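Long-range contact in enoyl-CoA Hydratase (Thermus thermophilus, PDB 1UIY), which probably catalyses the reversible hydration of (2E)-enoyl-CoA to (3S)-3-hydroxyacyl-CoA, a step of fatty acid beta-oxidation, as a homohexameric member of the crotonase family: residues P104-A110 / A125-E131. Residues are numbered along the deposited sequence.
Sequences PAVAGGA and ARLGYTE
In this crotonase fold, strand 105-106 pairs in parallel with strand 126-128, the middle strand of a small sheet completed by antiparallel strand 163-165, beside the inferred active-site residue E131. The register sets A105 against L127 and V106 against G128, with CA atoms 4.8 and 4.9 Å apart. Three backbone hydrogen bonds zip the pair: A105 N to R126 O (2.9 Å), G128 N to A105 O (3.1 Å) and A107 N to G128 O (2.7 Å, nearly straight). A107 takes a positive phi (58°, psi -132°), and the chain swings off into the helix ending at residue 114. As in other crotonases, G108 N probably helps form the oxyanion hole for the thioester carbonyl, 3.7 Å from E131 OE1. On one face L127 (t, p) brings CD1 to 3.4 Å from A105 CB and 3.5 Å from A110 CB, while the Y129 ring (m) sets CE2 3.3 Å from A110 CB; Y129 OH gives A110 O a weak hydrogen bond (3.3 Å). V106 (t) lies on the opposite face, CG1 3.4 Å from T130 OG1. R126 salt-bridges E165. The E131 side chain (m, p) folds back, placing OE1 3.2 Å from A107 CB.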
ATOM      1  N   PRO A 104      23.073   1.112  28.580  1.00 53.44           N
ATOM      2  CA  PRO A 104      23.183   0.581  27.219  1.00 52.30           C
ATOM      3  C   PRO A 104      21.977  -0.225  26.754  1.00 50.92           C
ATOM      4  O   PRO A 104      21.342  -0.933  27.538  1.00 50.86           O
ATOM      5  CB  PRO A 104      24.445  -0.276  27.290  1.00 52.67           C
ATOM      6  CG  PRO A 104      25.269   0.430  28.320  1.00 52.12           C
ATOM      7  CD  PRO A 104      24.250   0.741  29.383  1.00 51.85           C
ATOM      8  N   ALA A 105      21.669  -0.100  25.466  1.00 50.07           N
ATOM      9  CA  ALA A 105      20.568  -0.833  24.836  1.00 48.31           C
ATOM     10  C   ALA A 105      21.145  -1.313  23.509  1.00 46.85           C
ATOM     11  O   ALA A 105      21.370  -0.514  22.597  1.00 47.57           O
ATOM     12  CB  ALA A 105      19.369   0.084  24.600  1.00 47.10           C
ATOM     13  N   VAL A 106      21.400  -2.612  23.413  1.00 43.55           N
ATOM     14  CA  VAL A 106      21.999  -3.171  22.215  1.00 42.27           C
ATOM     15  C   VAL A 106      21.206  -4.331  21.643  1.00 43.08           C
ATOM     16  O   VAL A 106      20.807  -5.246  22.375  1.00 42.39           O
ATOM     17  CB  VAL A 106      23.426  -3.653  22.503  1.00 41.27           C
ATOM     18  CG1 VAL A 106      24.044  -4.245  21.251  1.00 42.48           C
ATOM     19  CG2 VAL A 106      24.260  -2.503  22.997  1.00 40.23           C
ATOM     20  N   ALA A 107      21.006  -4.286  20.323  1.00 41.95           N
ATOM     21  CA  ALA A 107      20.254  -5.307  19.603  1.00 39.25           C
ATOM     22  C   ALA A 107      18.848  -5.375  20.195  1.00 37.16           C
ATOM     23  O   ALA A 107      18.205  -4.343  20.385  1.00 34.87           O
ATOM     24  CB  ALA A 107      20.956  -6.656  19.716  1.00 38.64           C
ATOM     25  N   GLY A 108      18.384  -6.584  20.494  1.00 35.05           N
ATOM     26  CA  GLY A 108      17.059  -6.749  21.063  1.00 35.70           C
ATOM     27  C   GLY A 108      16.561  -5.570  21.886  1.00 36.59           C
ATOM     28  O   GLY A 108      15.550  -4.947  21.552  1.00 37.84           O
ATOM     29  N   GLY A 109      17.272  -5.257  22.963  1.00 35.48           N
ATOM     30  CA  GLY A 109      16.868  -4.154  23.811  1.00 34.14           C
ATOM     31  C   GLY A 109      16.741  -2.847  23.055  1.00 35.88           C
ATOM     32  O   GLY A 109      15.824  -2.067  23.322  1.00 37.29           O
ATOM     33  N   ALA A 110      17.657  -2.600  22.118  1.00 34.34           N
ATOM     34  CA  ALA A 110      17.629  -1.370  21.333  1.00 35.22           C
ATOM     35  C   ALA A 110      16.299  -1.257  20.591  1.00 35.57           C
ATOM     36  O   ALA A 110      15.719  -0.172  20.481  1.00 35.65           O
ATOM     37  CB  ALA A 110      18.787  -1.348  20.342  1.00 35.45           C
ATOM     38  N   ALA A 125      24.370   6.925  28.124  1.00 63.73           N
ATOM     39  CA  ALA A 125      23.986   5.638  27.578  1.00 63.04           C
ATOM     40  C   ALA A 125      24.370   5.488  26.120  1.00 62.99           C
ATOM     41  O   ALA A 125      24.717   6.461  25.452  1.00 63.81           O
ATOM     42  CB  ALA A 125      22.488   5.436  27.744  1.00 62.84           C
ATOM     43  N   ARG A 126      24.322   4.248  25.643  1.00 62.87           N
ATOM     44  CA  ARG A 126      24.614   3.935  24.252  1.00 62.32           C
ATOM     45  C   ARG A 126      23.475   3.091  23.676  1.00 60.84           C
ATOM     46  O   ARG A 126      22.727   2.438  24.413  1.00 60.76           O
ATOM     47  CB  ARG A 126      25.946   3.193  24.120  1.00 64.59           C
ATOM     48  CG  ARG A 126      27.153   4.110  24.192  1.00 69.13           C
ATOM     49  CD  ARG A 126      28.165   3.760  23.117  1.00 73.27           C
ATOM     50  NE  ARG A 126      29.185   4.796  22.958  1.00 77.31           N
ATOM     51  CZ  ARG A 126      30.067   4.824  21.960  1.00 79.92           C
ATOM     52  NH1 ARG A 126      30.060   3.875  21.031  1.00 80.36           N
ATOM     53  NH2 ARG A 126      30.959   5.806  21.885  1.00 81.74           N
ATOM     54  N   LEU A 127      23.349   3.112  22.356  1.00 58.19           N
ATOM     55  CA  LEU A 127      22.295   2.376  21.670  1.00 54.41           C
ATOM     56  C   LEU A 127      22.844   1.879  20.343  1.00 51.03           C
ATOM     57  O   LEU A 127      23.595   2.587  19.678  1.00 51.08           O
ATOM     58  CB  LEU A 127      21.114   3.313  21.422  1.00 55.82           C
ATOM     59  CG  LEU A 127      19.847   2.801  20.747  1.00 56.57           C
ATOM     60  CD1 LEU A 127      19.127   1.832  21.671  1.00 57.46           C
ATOM     61  CD2 LEU A 127      18.961   3.988  20.416  1.00 55.86           C
ATOM     62  N   GLY A 128      22.472   0.665  19.958  1.00 47.37           N
ATOM     63  CA  GLY A 128      22.958   0.131  18.703  1.00 44.23           C
ATOM     64  C   GLY A 128      22.388  -1.216  18.316  1.00 43.01           C
ATOM     65  O   GLY A 128      22.071  -2.050  19.166  1.00 42.45           O
ATOM     66  N   TYR A 129      22.267  -1.428  17.012  1.00 41.85           N
ATOM     67  CA  TYR A 129      21.742  -2.676  16.485  1.00 42.92           C
ATOM     68  C   TYR A 129      22.907  -3.427  15.864  1.00 43.65           C
ATOM     69  O   TYR A 129      23.290  -3.180  14.724  1.00 44.89           O
ATOM     70  CB  TYR A 129      20.652  -2.371  15.459  1.00 41.91           C
ATOM     71  CG  TYR A 129      19.633  -1.394  16.005  1.00 41.36           C
ATOM     72  CD1 TYR A 129      19.809  -0.014  15.862  1.00 39.90           C
ATOM     73  CD2 TYR A 129      18.533  -1.845  16.732  1.00 40.99           C
ATOM     74  CE1 TYR A 129      18.915   0.893  16.434  1.00 39.86           C
ATOM     75  CE2 TYR A 129      17.634  -0.947  17.313  1.00 41.43           C
ATOM     76  CZ  TYR A 129      17.829   0.419  17.165  1.00 41.22           C
ATOM     77  OH  TYR A 129      16.962   1.300  17.778  1.00 39.22           O
ATOM     78  N   THR A 130      23.456  -4.359  16.635  1.00 43.32           N
ATOM     79  CA  THR A 130      24.630  -5.127  16.236  1.00 42.68           C
ATOM     80  C   THR A 130      24.429  -6.457  15.512  1.00 42.06           C
ATOM     81  O   THR A 130      25.404  -7.122  15.172  1.00 42.89           O
ATOM     82  CB  THR A 130      25.502  -5.388  17.475  1.00 43.75           C
ATOM     83  OG1 THR A 130      24.722  -6.076  18.462  1.00 44.50           O
ATOM     84  CG2 THR A 130      25.983  -4.072  18.074  1.00 43.32           C
ATOM     85  N   GLU A 131      23.185  -6.849  15.274  1.00 40.03           N
ATOM     86  CA  GLU A 131      22.896  -8.115  14.611  1.00 37.67           C
ATOM     87  C   GLU A 131      23.867  -8.514  13.484  1.00 38.08           C
ATOM     88  O   GLU A 131      24.438  -9.609  13.514  1.00 34.94           O
ATOM     89  CB  GLU A 131      21.462  -8.102  14.075  1.00 37.64           C
ATOM     90  CG  GLU A 131      20.378  -8.175  15.145  1.00 38.68           C
ATOM     91  CD  GLU A 131      20.245  -6.899  15.979  1.00 39.40           C
ATOM     92  OE1 GLU A 131      19.433  -6.897  16.929  1.00 39.39           O
ATOM     93  OE2 GLU A 131      20.941  -5.902  15.688  1.00 37.89           O
TER